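Local coordinates for protein cephalosporin acylase (Bacillus halodurans, PDB 2NLZ) that is probably an acylase of the gamma-glutamyltranspeptidase family, within the N-terminal nucleophile hydrolases, although its actual substrate and function remain unestablished, at residues D[399-402]-D[408-411]. The protein carries 1 engineered substitution. Sequence-based numbering, arbitrary orientation.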
ATOM      1  N   HIS D 399      26.288  18.368 -27.695  1.00 34.14           N
ATOM      2  CA  HIS D 399      25.580  19.271 -26.789  1.00 33.95           C
ATOM      3  C   HIS D 399      26.157  19.248 -25.361  1.00 37.48           C
ATOM      4  O   HIS D 399      25.978  20.205 -24.605  1.00 37.65           O
ATOM      5  CB  HIS D 399      24.091  18.931 -26.783  1.00 34.94           C
ATOM      6  CG  HIS D 399      23.261  19.822 -25.912  1.00 39.12           C
ATOM      7  ND1 HIS D 399      22.770  21.035 -26.344  1.00 44.57           N
ATOM      8  CD2 HIS D 399      22.823  19.669 -24.639  1.00 51.13           C
ATOM      9  CE1 HIS D 399      22.066  21.591 -25.375  1.00 47.59           C
ATOM     10  NE2 HIS D 399      22.085  20.784 -24.331  1.00 59.32           N
ATOM     11  N   ASN D 400      26.862  18.168 -25.017  1.00 32.24           N
ATOM     12  CA  ASN D 400      27.502  18.005 -23.705  1.00 35.13           C
ATOM     13  C   ASN D 400      28.744  18.876 -23.493  1.00 36.61           C
ATOM     14  O   ASN D 400      29.166  19.099 -22.353  1.00 36.07           O
ATOM     15  CB  ASN D 400      27.868  16.532 -23.463  1.00 37.23           C
ATOM     16  CG  ASN D 400      26.766  15.752 -22.767  1.00 39.13           C
ATOM     17  OD1 ASN D 400      26.261  16.161 -21.719  1.00 47.79           O
ATOM     18  ND2 ASN D 400      26.398  14.611 -23.343  1.00 36.78           N
ATOM     19  N   PHE D 401      29.331  19.349 -24.590  1.00 42.40           N
ATOM     20  CA  PHE D 401      30.528  20.182 -24.538  1.00 43.41           C
ATOM     21  C   PHE D 401      30.238  21.524 -23.880  1.00 44.87           C
ATOM     22  O   PHE D 401      29.165  22.096 -24.067  1.00 47.09           O
ATOM     23  CB  PHE D 401      31.062  20.447 -25.949  1.00 41.01           C
ATOM     24  CG  PHE D 401      31.915  19.335 -26.519  1.00 39.73           C
ATOM     25  CD1 PHE D 401      33.150  19.025 -25.961  1.00 36.75           C
ATOM     26  CD2 PHE D 401      31.501  18.637 -27.651  1.00 30.50           C
ATOM     27  CE1 PHE D 401      33.942  18.024 -26.496  1.00 39.10           C
ATOM     28  CE2 PHE D 401      32.289  17.634 -28.198  1.00 33.57           C
ATOM     29  CZ  PHE D 401      33.511  17.324 -27.616  1.00 36.72           C
ATOM     30  N   SER D 402      31.207  22.024 -23.123  1.00 51.16           N
ATOM     31  CA  SER D 402      31.108  23.344 -22.515  1.00 50.82           C
ATOM     32  C   SER D 402      31.700  24.382 -23.454  1.00 51.90           C
ATOM     33  O   SER D 402      32.646  24.100 -24.187  1.00 48.73           O
ATOM     34  CB  SER D 402      31.851  23.369 -21.175  1.00 53.33           C
ATOM     35  OG  SER D 402      31.644  24.589 -20.479  1.00 56.25           O
ATOM     36  N   ASP D 408      37.368  22.005 -18.262  1.00 53.09           N
ATOM     37  CA  ASP D 408      38.111  20.898 -18.859  1.00 50.38           C
ATOM     38  C   ASP D 408      37.395  20.229 -20.043  1.00 52.43           C
ATOM     39  O   ASP D 408      38.045  19.755 -20.975  1.00 55.80           O
ATOM     40  CB  ASP D 408      38.446  19.851 -17.797  1.00 50.64           C
ATOM     41  CG  ASP D 408      39.313  20.403 -16.669  1.00 53.30           C
ATOM     42  OD1 ASP D 408      40.078  21.366 -16.882  1.00 48.63           O
ATOM     43  OD2 ASP D 408      39.228  19.856 -15.551  1.00 59.33           O
ATOM     44  N   ASN D 409      36.064  20.186 -19.998  1.00 49.31           N
ATOM     45  CA  ASN D 409      35.249  19.648 -21.093  1.00 46.49           C
ATOM     46  C   ASN D 409      34.841  20.733 -22.107  1.00 45.91           C
ATOM     47  O   ASN D 409      33.726  20.725 -22.644  1.00 44.88           O
ATOM     48  CB  ASN D 409      34.012  18.927 -20.532  1.00 48.01           C
ATOM     49  CG  ASN D 409      33.314  18.078 -21.568  1.00 47.70           C
ATOM     50  OD1 ASN D 409      33.869  17.094 -22.045  1.00 39.24           O
ATOM     51  ND2 ASN D 409      32.092  18.469 -21.935  1.00 35.99           N
ATOM     52  N   ALA D 410      35.753  21.670 -22.360  1.00 43.26           N
ATOM     53  CA  ALA D 410      35.531  22.708 -23.360  1.00 42.40           C
ATOM     54  C   ALA D 410      35.558  22.112 -24.764  1.00 45.17           C
ATOM     55  O   ALA D 410      36.304  21.166 -25.028  1.00 50.39           O
ATOM     56  CB  ALA D 410      36.570  23.793 -23.227  1.00 40.10           C
ATOM     57  N   LEU D 411      34.739  22.662 -25.656  1.00 43.43           N
ATOM     58  CA  LEU D 411      34.678  22.190 -27.037  1.00 41.52           C
ATOM     59  C   LEU D 411      36.000  22.416 -27.748  1.00 45.05           C
ATOM     60  O   LEU D 411      36.517  23.531 -27.792  1.00 53.31           O
ATOM     61  CB  LEU D 411      33.549  22.882 -27.800  1.00 40.72           C
ATOM     62  CG  LEU D 411      33.430  22.703 -29.315  1.00 36.89           C
ATOM     63  CD1 LEU D 411      33.236  21.253 -29.706  1.00 30.80           C
ATOM     64  CD2 LEU D 411      32.274  23.541 -29.835  1.00 40.48           C
TER
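Phe401 and Leu411 meet with their side chains crossing at about a right angle, so that a methyl group addresses a ring face. Leu411 CD1 lies 4.0 Å from the centroid of the Phe401 ring and 19° off its normal, a CH-pi contact displaced toward the rim; Phe401 CD2 is its nearest ring atom, at 3.8 Å. Phe401 CG stands anti to the carbonyl carbon (chi1 -82°), which sets the ring against Leu411, and Phe401 CD1 also approaches Leu411 CA at 3.7 Å. The carbonyl oxygen of Asn409 lies at the ring edge, in its plane, 3.8 Å from Phe401 CD1. Replacing Phe401 with alanine would probably leave the Leu411 CD1 methyl without its aromatic face and open a gap where the ring lies against Leu411.

Beside the ring, the backbone supplies the polar half of the contact. Ser402 N donates to Asn409 O over 2.9 Å in a nearly straight bond (170° at the hydrogen). Ser402 O in turn accepts from Leu411 N at 2.9 Å. One residue thus bonds to both neighbours of Ala410, the pattern of a single parallel beta bridge, and Ala410 CA adds a CA-H...O contact to the same Ser402 oxygen.

The Asn409 side chain extends over the backbone of Phe401, bringing ND2 to 3.5 Å from Phe401 CA. Its amide is held from outside: OD1 accepts from Thr316 OG1 and Tyr418 N, while ND2 bonds Thr417 OG1. Helix 97-101 packs nearby through Met97 on Ala410 and Val100 on Leu411. A single beta bridge thus joins two segments of the long connection between strands 392-393 and 424-428, a buried loop-to-loop junction within the gamma-glutamyltranspeptidase-type Ntn-hydrolase fold.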